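Dihydropyrimidinase (PDB 3SFW) catalyses the hydrolytic ring opening of dihydropyrimidines, probably at a pair of zinc ions held in an amidohydrolase TIM barrel. Local coordinates at residues H316-F321 against M411-N416; T78-F83 against P340-R345; D72-G77 against E110-K115; P265-L270 against Y285-P290. All blocks are in the same frame, centred on the assembly; numbering follows the deposited sequence.

Contact 1 of 4, residues H316-F321 against M411-N416; sequences HCPFNF and MNVDYN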
# COMPACT_ATOMS: atom_id res chain seq x y z
N HIS A 316 -8.10 20.85 -23.99
CA HIS A 316 -9.01 21.79 -24.68
C HIS A 316 -9.63 21.05 -25.88
O HIS A 316 -8.92 20.64 -26.80
CB HIS A 316 -8.23 23.00 -25.21
CG HIS A 316 -9.11 24.05 -25.81
ND1 HIS A 316 -10.07 24.71 -25.07
CD2 HIS A 316 -9.16 24.57 -27.06
CE1 HIS A 316 -10.69 25.58 -25.85
NE2 HIS A 316 -10.16 25.50 -27.06
N CYS A 317 -10.96 20.92 -25.88
CA CYS A 317 -11.60 20.08 -26.90
C CYS A 317 -13.05 20.67 -27.02
O CYS A 317 -14.02 20.02 -26.64
CB CYS A 317 -11.58 18.62 -26.42
SG CYS A 317 -12.07 17.41 -27.73
N PRO A 318 -13.16 21.92 -27.50
CA PRO A 318 -14.40 22.69 -27.31
C PRO A 318 -15.50 22.34 -28.34
O PRO A 318 -15.21 22.14 -29.54
CB PRO A 318 -13.94 24.14 -27.48
CG PRO A 318 -12.82 24.01 -28.52
CD PRO A 318 -12.07 22.77 -28.03
N PHE A 319 -16.74 22.29 -27.87
CA PHE A 319 -17.91 22.21 -28.75
C PHE A 319 -18.93 23.18 -28.21
O PHE A 319 -19.18 23.21 -26.99
CB PHE A 319 -18.49 20.80 -28.69
CG PHE A 319 -17.53 19.72 -29.16
CD1 PHE A 319 -17.35 19.48 -30.52
CD2 PHE A 319 -16.80 18.96 -28.23
CE1 PHE A 319 -16.42 18.52 -30.97
CE2 PHE A 319 -15.89 17.95 -28.67
CZ PHE A 319 -15.75 17.70 -30.04
N ASN A 320 -19.55 23.95 -29.09
CA ASN A 320 -20.64 24.81 -28.67
C ASN A 320 -21.76 24.03 -27.99
O ASN A 320 -22.10 22.91 -28.37
CB ASN A 320 -21.21 25.56 -29.88
CG ASN A 320 -20.26 26.55 -30.44
OD1 ASN A 320 -19.98 27.56 -29.81
ND2 ASN A 320 -19.68 26.23 -31.61
N PHE A 321 -22.37 24.67 -27.01
CA PHE A 321 -23.54 24.13 -26.36
C PHE A 321 -24.68 24.04 -27.38
O PHE A 321 -25.32 23.00 -27.52
CB PHE A 321 -23.97 25.05 -25.24
CG PHE A 321 -25.14 24.51 -24.44
CD1 PHE A 321 -25.12 23.23 -23.94
CD2 PHE A 321 -26.27 25.30 -24.22
CE1 PHE A 321 -26.19 22.73 -23.18
CE2 PHE A 321 -27.32 24.81 -23.44
CZ PHE A 321 -27.28 23.53 -22.94
N MET A 411 -11.98 32.09 -26.61
CA MET A 411 -12.22 30.79 -27.25
C MET A 411 -13.46 30.87 -28.15
O MET A 411 -14.42 31.60 -27.82
CB MET A 411 -12.40 29.69 -26.20
CG MET A 411 -11.14 29.51 -25.33
SD MET A 411 -11.45 28.41 -23.96
CE MET A 411 -12.56 29.47 -22.95
N ASN A 412 -13.38 30.27 -29.34
CA ASN A 412 -14.51 30.37 -30.27
C ASN A 412 -15.58 29.35 -29.87
O ASN A 412 -15.80 28.37 -30.58
CB ASN A 412 -14.05 30.19 -31.73
CG ASN A 412 -15.14 30.56 -32.73
OD1 ASN A 412 -16.13 31.21 -32.37
ND2 ASN A 412 -15.03 30.03 -33.95
N VAL A 413 -16.28 29.61 -28.75
CA VAL A 413 -17.27 28.67 -28.20
C VAL A 413 -18.25 29.48 -27.39
O VAL A 413 -17.89 30.52 -26.84
CB VAL A 413 -16.61 27.62 -27.26
CG1 VAL A 413 -17.51 26.39 -27.07
CG2 VAL A 413 -15.27 27.19 -27.81
N ASP A 414 -19.51 29.03 -27.32
CA ASP A 414 -20.59 29.85 -26.75
C ASP A 414 -20.81 29.70 -25.26
O ASP A 414 -21.82 30.19 -24.74
CB ASP A 414 -21.92 29.57 -27.47
CG ASP A 414 -22.34 28.12 -27.39
OD1 ASP A 414 -21.72 27.36 -26.64
OD2 ASP A 414 -23.40 27.74 -27.95
N TYR A 415 -19.88 29.06 -24.56
CA TYR A 415 -20.02 29.02 -23.11
C TYR A 415 -18.65 28.85 -22.51
O TYR A 415 -17.69 28.49 -23.21
CB TYR A 415 -20.97 27.88 -22.62
CG TYR A 415 -20.39 26.47 -22.70
CD1 TYR A 415 -20.33 25.79 -23.90
CD2 TYR A 415 -19.82 25.87 -21.57
CE1 TYR A 415 -19.75 24.53 -24.01
CE2 TYR A 415 -19.30 24.60 -21.62
CZ TYR A 415 -19.27 23.92 -22.85
OH TYR A 415 -18.71 22.68 -22.94
N ASN A 416 -18.58 29.11 -21.21
CA ASN A 416 -17.35 28.82 -20.47
C ASN A 416 -17.73 28.00 -19.25
O ASN A 416 -18.65 28.39 -18.50
CB ASN A 416 -16.73 30.14 -20.06
CG ASN A 416 -15.33 29.97 -19.47
OD1 ASN A 416 -15.16 29.30 -18.46
ND2 ASN A 416 -14.33 30.57 -20.13
O HOH W 1 -16.90 22.17 -25.03
O HOH W 2 -17.79 28.42 -32.82
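Asn320 and Asp414 each turn a side chain onto the other loop's backbone. Asp414 OD1 accepts the N-H of Phe321 on its syn side at 2.8 Å, with 160° at the hydrogen. In return Asp414 N lies 2.9 Å from Asn320 OD1, a weak bond bent to 126°. The amide and carboxylate planes are steeply turned against each other. Asp414 reaches its partner because CG takes the crowded position between backbone N and carbonyl carbon (chi1 59°). Beside this pair Val413 lies across Pro318, with its CG2 only 3.3 Å from Pro318 CB, tighter than usual van der Waals contact. Tyr415 presents its ring edge to the other loop, CE1 coming 3.3 Å from Phe319 O.

Segment 316-321 directly follows Asp315, a zinc ligand just beyond strand 311-312 of the TIM barrel, and the loop 411-416 packs against it. At this metal-side end Met411 SD approaches His316 CE1 obliquely at 3.5 Å, a soft, polarisable neighbour for an imidazole. That ring is fixed by the second shell: Asp72 holds NE2 and the backbone N of Ile341 meets ND1.

Two waters join the loops, one between Phe319 N and Tyr415 OH, which also bonds to Lys284 O, the other between Asn320 ND2 and the carbonyl of Asn412, which Ser71 OG also reaches. An alanine in place of Asp414 would probably leave the amide of Phe321, and that of Ser322 which OD2 accepts, without their carboxylate near the start of helix 321-325.

Contact 2 of 4, residues T78-F83 against P340-R345; sequences TKAAAF and PIIEDR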
# COMPACT_ATOMS: atom_id res chain seq x y z
N THR A 78 -5.13 29.02 -30.63
CA THR A 78 -3.83 29.58 -30.18
C THR A 78 -3.97 31.01 -29.71
O THR A 78 -3.29 31.44 -28.78
CB THR A 78 -2.68 29.47 -31.24
OG1 THR A 78 -3.02 30.19 -32.44
CG2 THR A 78 -2.41 28.00 -31.55
N LYS A 79 -4.92 31.77 -30.30
CA LYS A 79 -5.11 33.14 -29.83
C LYS A 79 -5.68 33.10 -28.40
O LYS A 79 -5.26 33.88 -27.52
CB LYS A 79 -6.03 33.94 -30.78
CG LYS A 79 -6.29 35.34 -30.33
CD LYS A 79 -6.73 36.22 -31.55
CE LYS A 79 -7.94 35.57 -32.25
NZ LYS A 79 -9.20 35.70 -31.50
N ALA A 80 -6.62 32.19 -28.16
CA ALA A 80 -7.23 32.07 -26.84
C ALA A 80 -6.17 31.60 -25.81
O ALA A 80 -6.09 32.10 -24.71
CB ALA A 80 -8.39 31.07 -26.91
N ALA A 81 -5.32 30.67 -26.22
CA ALA A 81 -4.22 30.22 -25.35
C ALA A 81 -3.36 31.42 -24.96
O ALA A 81 -3.03 31.60 -23.78
CB ALA A 81 -3.35 29.17 -26.08
N ALA A 82 -3.01 32.24 -25.95
CA ALA A 82 -2.13 33.39 -25.68
C ALA A 82 -2.82 34.38 -24.72
O ALA A 82 -2.21 34.87 -23.77
CB ALA A 82 -1.73 34.11 -27.00
N PHE A 83 -4.10 34.66 -24.94
CA PHE A 83 -4.78 35.56 -24.00
C PHE A 83 -4.73 34.97 -22.58
O PHE A 83 -4.94 35.72 -21.62
CB PHE A 83 -6.21 35.82 -24.42
CG PHE A 83 -6.35 36.98 -25.38
CD1 PHE A 83 -6.59 36.74 -26.74
CD2 PHE A 83 -6.26 38.31 -24.93
CE1 PHE A 83 -6.79 37.80 -27.63
CE2 PHE A 83 -6.38 39.40 -25.82
CZ PHE A 83 -6.69 39.14 -27.16
N PRO A 340 -14.07 23.63 -22.98
CA PRO A 340 -13.27 24.78 -23.36
C PRO A 340 -12.42 25.23 -22.22
O PRO A 340 -12.90 25.95 -21.33
CB PRO A 340 -14.32 25.87 -23.74
CG PRO A 340 -15.72 25.19 -23.53
CD PRO A 340 -15.42 24.03 -22.54
N ILE A 341 -11.18 24.76 -22.22
CA ILE A 341 -10.32 24.87 -21.05
C ILE A 341 -9.01 25.65 -21.34
O ILE A 341 -8.29 26.07 -20.42
CB ILE A 341 -9.96 23.41 -20.53
CG1 ILE A 341 -11.18 22.50 -20.45
CG2 ILE A 341 -9.23 23.48 -19.14
CD1 ILE A 341 -12.25 23.01 -19.42
N ILE A 342 -8.68 25.86 -22.61
CA ILE A 342 -7.32 26.36 -22.91
C ILE A 342 -7.02 27.73 -22.28
O ILE A 342 -5.90 28.00 -21.85
CB ILE A 342 -7.03 26.34 -24.42
CG1 ILE A 342 -5.51 26.29 -24.68
CG2 ILE A 342 -7.69 27.57 -25.15
CD1 ILE A 342 -5.21 25.99 -26.21
N GLU A 343 -8.03 28.60 -22.23
CA GLU A 343 -7.76 29.97 -21.91
C GLU A 343 -7.58 30.21 -20.40
O GLU A 343 -6.78 31.06 -19.99
CB GLU A 343 -8.89 30.85 -22.42
CG GLU A 343 -8.60 32.34 -22.24
CD GLU A 343 -9.51 33.23 -23.09
OE1 GLU A 343 -10.21 32.71 -23.98
OE2 GLU A 343 -9.49 34.46 -22.85
N ASP A 344 -8.23 29.39 -19.59
CA ASP A 344 -8.26 29.66 -18.14
C ASP A 344 -7.29 28.83 -17.33
O ASP A 344 -7.17 29.01 -16.07
CB ASP A 344 -9.67 29.58 -17.62
CG ASP A 344 -10.56 30.59 -18.30
OD1 ASP A 344 -10.16 31.80 -18.33
OD2 ASP A 344 -11.57 30.17 -18.90
N ARG A 345 -6.53 27.97 -18.02
CA ARG A 345 -5.63 27.02 -17.32
C ARG A 345 -4.66 27.76 -16.37
O ARG A 345 -4.54 27.39 -15.17
CB ARG A 345 -4.80 26.18 -18.32
CG ARG A 345 -3.78 25.24 -17.62
CD ARG A 345 -2.96 24.43 -18.67
NE ARG A 345 -2.16 25.32 -19.50
CZ ARG A 345 -0.83 25.30 -19.58
NH1 ARG A 345 -0.12 24.40 -18.89
NH2 ARG A 345 -0.21 26.21 -20.35
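Helix 74-83, one of the outer helices of the amidohydrolase barrel, lays Ala80 and Ala81 against Ile342 and Glu343 of the turn that leads into helix 345-354. The backbones come close, with 4.9 Å between Ala81 CA and Glu343 CA, and the short side chains of two consecutive alanines suit this close approach. Ile342 straddles them with its two branches: CG2 lies 4.0 Å from Ala80 CB, while CD1 reaches 3.7 Å from Ala81 CB. The ethyl arm gets there extended, CD1 being anti to CA (chi2 169°).

Helix 74-83 is the connection between the neighbouring parallel strands 49-59 and 86-93, a beta-alpha-beta unit of the barrel. Ile342 also rests on Asp56 and Thr59 of strand 49-59, the strand that bears the zinc ligand His58, and its branched hydrocarbon fills the angle between that strand and the helix.

Glu343 reaches the helix in a different manner. Its CG stands anti to the backbone N (chi1 -174°), and the extended chain beyond passes the end of a carbonyl, Glu343 CG being 3.5 Å from Ala80 O. The two carboxylate oxygens come near different residues, OE1 3.8 Å from Ala80 CB and OE2 3.9 Å from Phe83 CB. The aliphatic part of the side chain thus packs, while the charged end finds its polar partners in a third element: OE1 accepts the backbone N of His410, with a weak bond from Met411 N. The ring of Phe83 stacks on that of the same His410.

Contact 3 of 4, residues D72-G77 against E110-K115; sequences DNFFTG and EKARGK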
# COMPACT_ATOMS: atom_id res chain seq x y z
N ASP A 72 -12.72 25.50 -31.83
CA ASP A 72 -11.54 26.33 -32.07
C ASP A 72 -10.68 25.66 -33.11
O ASP A 72 -10.42 24.47 -33.01
CB ASP A 72 -10.68 26.47 -30.79
CG ASP A 72 -11.13 27.64 -29.91
OD1 ASP A 72 -11.43 28.74 -30.42
OD2 ASP A 72 -11.08 27.46 -28.68
N ASN A 73 -10.20 26.43 -34.09
CA ASN A 73 -9.17 25.93 -34.99
C ASN A 73 -7.80 26.42 -34.52
O ASN A 73 -7.67 26.87 -33.38
CB ASN A 73 -9.47 26.35 -36.45
CG ASN A 73 -9.51 27.88 -36.66
OD1 ASN A 73 -9.93 28.37 -37.74
ND2 ASN A 73 -9.09 28.62 -35.69
N PHE A 74 -6.77 26.23 -35.34
CA PHE A 74 -5.43 26.62 -34.87
C PHE A 74 -5.28 28.10 -34.68
O PHE A 74 -4.56 28.52 -33.80
CB PHE A 74 -4.31 26.05 -35.74
CG PHE A 74 -3.88 24.69 -35.31
CD1 PHE A 74 -4.68 23.58 -35.61
CD2 PHE A 74 -2.71 24.52 -34.55
CE1 PHE A 74 -4.34 22.27 -35.18
CE2 PHE A 74 -2.39 23.23 -34.04
CZ PHE A 74 -3.17 22.10 -34.38
N PHE A 75 -6.04 28.91 -35.44
CA PHE A 75 -5.99 30.36 -35.23
C PHE A 75 -6.69 30.74 -33.89
O PHE A 75 -6.08 31.37 -33.04
CB PHE A 75 -6.65 31.11 -36.41
CG PHE A 75 -6.67 32.60 -36.24
CD1 PHE A 75 -7.88 33.27 -36.10
CD2 PHE A 75 -5.48 33.32 -36.08
CE1 PHE A 75 -7.93 34.65 -35.89
CE2 PHE A 75 -5.51 34.73 -35.88
CZ PHE A 75 -6.76 35.38 -35.77
N THR A 76 -7.98 30.45 -33.78
CA THR A 76 -8.72 30.92 -32.59
C THR A 76 -8.21 30.23 -31.32
O THR A 76 -8.19 30.85 -30.24
CB THR A 76 -10.26 30.78 -32.69
OG1 THR A 76 -10.62 29.40 -32.77
CG2 THR A 76 -10.83 31.57 -33.97
N GLY A 77 -7.85 28.95 -31.44
CA GLY A 77 -7.40 28.21 -30.25
C GLY A 77 -6.06 28.74 -29.73
O GLY A 77 -5.87 28.85 -28.51
N GLU A 110 -1.01 21.00 -42.05
CA GLU A 110 -1.87 21.86 -42.89
C GLU A 110 -2.99 22.54 -42.04
O GLU A 110 -3.26 23.71 -42.25
CB GLU A 110 -2.44 21.07 -44.09
CG GLU A 110 -3.39 21.85 -45.03
CD GLU A 110 -2.75 23.08 -45.69
OE1 GLU A 110 -3.51 23.96 -46.17
OE2 GLU A 110 -1.50 23.17 -45.75
N LYS A 111 -3.40 21.91 -40.93
CA LYS A 111 -4.31 22.58 -39.99
C LYS A 111 -3.64 23.81 -39.37
O LYS A 111 -4.30 24.82 -39.09
CB LYS A 111 -4.78 21.64 -38.86
CG LYS A 111 -5.61 20.49 -39.26
CD LYS A 111 -5.96 19.64 -37.99
CE LYS A 111 -6.76 18.41 -38.37
NZ LYS A 111 -8.13 18.80 -38.92
N ALA A 112 -2.35 23.71 -39.06
CA ALA A 112 -1.69 24.76 -38.31
C ALA A 112 -1.01 25.85 -39.18
O ALA A 112 -0.88 27.00 -38.77
CB ALA A 112 -0.69 24.15 -37.33
N ARG A 113 -0.60 25.48 -40.39
CA ARG A 113 0.35 26.34 -41.12
C ARG A 113 -0.35 27.63 -41.54
O ARG A 113 -1.49 27.61 -42.01
CB ARG A 113 0.91 25.56 -42.32
CG ARG A 113 1.62 26.40 -43.40
CD ARG A 113 1.98 25.50 -44.61
NE ARG A 113 2.92 24.43 -44.24
CZ ARG A 113 2.64 23.13 -44.20
NH1 ARG A 113 1.42 22.66 -44.51
NH2 ARG A 113 3.59 22.26 -43.85
N GLY A 114 0.25 28.77 -41.20
CA GLY A 114 -0.33 30.05 -41.58
C GLY A 114 -1.47 30.50 -40.68
O GLY A 114 -2.11 31.54 -40.92
N LYS A 115 -1.73 29.73 -39.62
CA LYS A 115 -2.91 30.01 -38.78
C LYS A 115 -2.53 30.20 -37.29
O LYS A 115 -2.94 31.15 -36.64
CB LYS A 115 -3.98 28.90 -38.96
CG LYS A 115 -4.45 28.71 -40.41
CD LYS A 115 -5.23 27.39 -40.66
CE LYS A 115 -4.56 26.59 -41.83
NZ LYS A 115 -5.44 25.62 -42.56
O HOH W 3 -6.84 24.95 -37.99
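Phe74, at the start of helix 74-83, lays its ring against Lys111 and Ala112 at the end of helix 101-112; the two are successive outer helices of the TIM barrel, with strand 86-93 between them in sequence. The tight part is this ring. Ala112 CB stands over one face in a CH-pi contact, 3.8 Å from the ring centroid and 26° off the normal, displaced toward CD2. Alanine suits the spot because a methyl can approach a face so closely. Lys111 adds its aliphatic stem obliquely, CB lying 3.8 Å from Phe74 CE1, while its ammonium turns away to a salt bridge with Asp62. Phe74 also touches Ile89 and Asp91 on strand 86-93 and Phe122 on strand 119-124. An alanine in place of Phe74 would probably open a gap between the two helix ends and these strands and leave the methyl of Ala112 without its aromatic face.

Water 3 links the helix ends, accepting from Phe74 N at 2.9 Å and donating to Lys111 O. Beyond it the contact becomes looser and more exposed. Phe75 swings aside with CG anti to its backbone N (chi1 178°), and its ring edge meets the chain rather than a side chain: CD2 is 3.4 Å from Lys115 O. Phe75 CA points a C-H at the same oxygen. Gly114, with its positive phi, lets the chain turn after helix 101-112, and the exposed Arg113 forms a salt bridge back to Glu110. The side chain of Lys115 folds back over this turn, its NZ donating to Glu110 O at 2.9 Å.

Contact 4 of 4, residues P265-L270 against Y285-P290; sequences PQYLVL and YVWSPP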
# COMPACT_ATOMS: atom_id res chain seq x y z
N PRO A 265 -7.39 21.60 -15.23
CA PRO A 265 -8.09 22.49 -14.31
C PRO A 265 -9.49 21.97 -13.98
O PRO A 265 -9.95 22.14 -12.85
CB PRO A 265 -8.21 23.79 -15.10
CG PRO A 265 -7.04 23.76 -16.07
CD PRO A 265 -6.87 22.30 -16.42
N GLN A 266 -10.18 21.38 -14.96
CA GLN A 266 -11.57 20.88 -14.71
C GLN A 266 -11.65 19.85 -13.60
O GLN A 266 -12.63 19.81 -12.85
CB GLN A 266 -12.24 20.37 -16.01
CG GLN A 266 -11.48 19.23 -16.79
CD GLN A 266 -10.40 19.82 -17.72
OE1 GLN A 266 -9.78 20.83 -17.40
NE2 GLN A 266 -10.16 19.17 -18.85
N TYR A 267 -10.59 19.07 -13.41
CA TYR A 267 -10.63 18.03 -12.37
C TYR A 267 -10.21 18.59 -11.01
O TYR A 267 -10.45 17.96 -10.01
CB TYR A 267 -9.79 16.80 -12.76
CG TYR A 267 -10.22 16.26 -14.11
CD1 TYR A 267 -9.36 16.32 -15.22
CD2 TYR A 267 -11.50 15.70 -14.27
CE1 TYR A 267 -9.76 15.86 -16.48
CE2 TYR A 267 -11.90 15.20 -15.50
CZ TYR A 267 -11.04 15.28 -16.61
OH TYR A 267 -11.46 14.76 -17.83
N LEU A 268 -9.59 19.78 -11.02
CA LEU A 268 -9.18 20.46 -9.79
C LEU A 268 -10.30 21.27 -9.13
O LEU A 268 -10.33 21.37 -7.91
CB LEU A 268 -7.92 21.34 -10.00
CG LEU A 268 -6.67 20.53 -10.42
CD1 LEU A 268 -5.55 21.54 -10.91
CD2 LEU A 268 -6.18 19.66 -9.24
N VAL A 269 -11.18 21.85 -9.94
CA VAL A 269 -12.07 22.89 -9.47
C VAL A 269 -13.54 22.59 -9.79
O VAL A 269 -14.42 23.33 -9.32
CB VAL A 269 -11.64 24.32 -10.00
CG1 VAL A 269 -11.96 24.52 -11.51
CG2 VAL A 269 -12.30 25.42 -9.24
N LEU A 270 -13.79 21.58 -10.62
CA LEU A 270 -15.17 21.16 -10.94
C LEU A 270 -15.45 19.75 -10.50
O LEU A 270 -14.52 18.98 -10.28
CB LEU A 270 -15.46 21.28 -12.45
CG LEU A 270 -15.28 22.66 -13.09
CD1 LEU A 270 -15.50 22.57 -14.62
CD2 LEU A 270 -16.27 23.70 -12.53
N TYR A 285 -20.61 20.06 -19.42
CA TYR A 285 -19.54 19.49 -18.58
C TYR A 285 -19.22 18.06 -18.95
O TYR A 285 -18.55 17.35 -18.19
CB TYR A 285 -19.95 19.55 -17.08
CG TYR A 285 -20.12 20.97 -16.63
CD1 TYR A 285 -19.02 21.71 -16.19
CD2 TYR A 285 -21.35 21.65 -16.82
CE1 TYR A 285 -19.13 23.07 -15.88
CE2 TYR A 285 -21.48 23.01 -16.47
CZ TYR A 285 -20.34 23.71 -16.01
OH TYR A 285 -20.40 25.07 -15.72
N VAL A 286 -19.70 17.62 -20.12
CA VAL A 286 -19.45 16.25 -20.58
C VAL A 286 -18.09 16.19 -21.33
O VAL A 286 -17.89 16.90 -22.29
CB VAL A 286 -20.60 15.77 -21.53
CG1 VAL A 286 -20.16 14.51 -22.34
CG2 VAL A 286 -21.84 15.48 -20.68
N TRP A 287 -17.14 15.50 -20.72
CA TRP A 287 -15.78 15.25 -21.25
C TRP A 287 -15.30 14.05 -20.47
O TRP A 287 -15.97 13.62 -19.51
CB TRP A 287 -14.83 16.44 -21.02
CG TRP A 287 -14.89 17.04 -19.63
CD1 TRP A 287 -14.47 16.46 -18.47
CD2 TRP A 287 -15.31 18.38 -19.30
NE1 TRP A 287 -14.62 17.37 -17.41
CE2 TRP A 287 -15.14 18.54 -17.91
CE3 TRP A 287 -15.87 19.44 -20.06
CZ2 TRP A 287 -15.51 19.74 -17.24
CZ3 TRP A 287 -16.16 20.64 -19.42
CH2 TRP A 287 -15.94 20.80 -18.03
N SER A 288 -14.20 13.42 -20.92
CA SER A 288 -13.82 12.12 -20.35
C SER A 288 -12.35 12.16 -20.00
O SER A 288 -11.61 12.81 -20.70
CB SER A 288 -14.03 11.00 -21.37
OG SER A 288 -15.42 10.92 -21.73
N PRO A 289 -11.93 11.55 -18.89
CA PRO A 289 -12.76 10.96 -17.83
C PRO A 289 -13.71 11.97 -17.27
O PRO A 289 -13.51 13.17 -17.40
CB PRO A 289 -11.74 10.56 -16.75
CG PRO A 289 -10.53 11.41 -17.03
CD PRO A 289 -10.49 11.54 -18.52
N PRO A 290 -14.83 11.47 -16.71
CA PRO A 290 -15.85 12.43 -16.28
C PRO A 290 -15.41 13.19 -15.03
O PRO A 290 -14.56 12.73 -14.27
CB PRO A 290 -17.05 11.52 -15.95
CG PRO A 290 -16.41 10.20 -15.50
CD PRO A 290 -15.13 10.08 -16.37
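One hydrogen bond ties Tyr267 to Pro289: the phenol OH donates to Pro289 O at 2.6 Å, with a C=O...donor angle of 138° and the donor tilted 15° from the carbonyl plane. A proline nitrogen has no hydrogen to give, but its carbonyl remains a good acceptor, used here by a long side chain that crosses the ring of Pro289 at about a right angle.

Flat groups and what covers them come second. Trp287 is sandwiched: Tyr285 O sits over the centre of one face, 3.5 Å above the plane, and Gln266 CG covers the opposite face toward the rim. Gln266 CG also stands over the centre of the Tyr267 ring, so the methylene sits in the corner formed by the two aromatics. These make an oblique pair, the Tyr267 ring at 90° to the five-membered ring of Trp287, and they touch, Tyr267 CZ being 4.1 Å from Trp287 CD1. The polar end of Gln266 points out of this apolar packing, NE2 bonding to Ser314 O. Trp287 NE1 is buried with no partner in the model.

In the fold, helix 265-269 follows barrel strand 258-263, and segment 285-290 belongs to the long loop before helix 295-305. That loop borders the metal centre: Pro289, joined to Ser288 by a cis peptide, touches the zinc ligand His239 and its side chain is about 5 Å from a zinc ion.

Leu270 adds apolar contact: its CD1 meets the edges of two rings, 3.9 Å from Tyr285 CE1 and 3.9 Å from Trp287 CZ2. Tyr267 CZ likewise packs 3.9 Å from Pro289 CG.

How the contacts relate
All four contacts lie in the amidohydrolase part of the chain; contact 1 ties a barrel loop to the late loop between strands 393-403 and 422-432. Contacts 2 and 3 share helix 74-83, their centres about 13 Å apart, while the centres of contacts 3 and 4 are farthest apart, about 25 Å. Centre to centre, contact 1 lies about 11 Å from contact 2 and 14 to 16 Å from contacts 4 and 3. Along the chain contact 3 closes first, the segments of contact 2 alternate with those of contacts 1 and 3, and contact 4, which Ile341 and Arg345 of contact 2 touch at Pro265, falls between them. Asp72 of contact 3 also bonds Asn412 of contact 1, and Asp344 of contact 2 meets Asn416 of contact 1. Early and late parts of the sequence are thereby joined, with contacts 1 and 4 nearest the zinc ions.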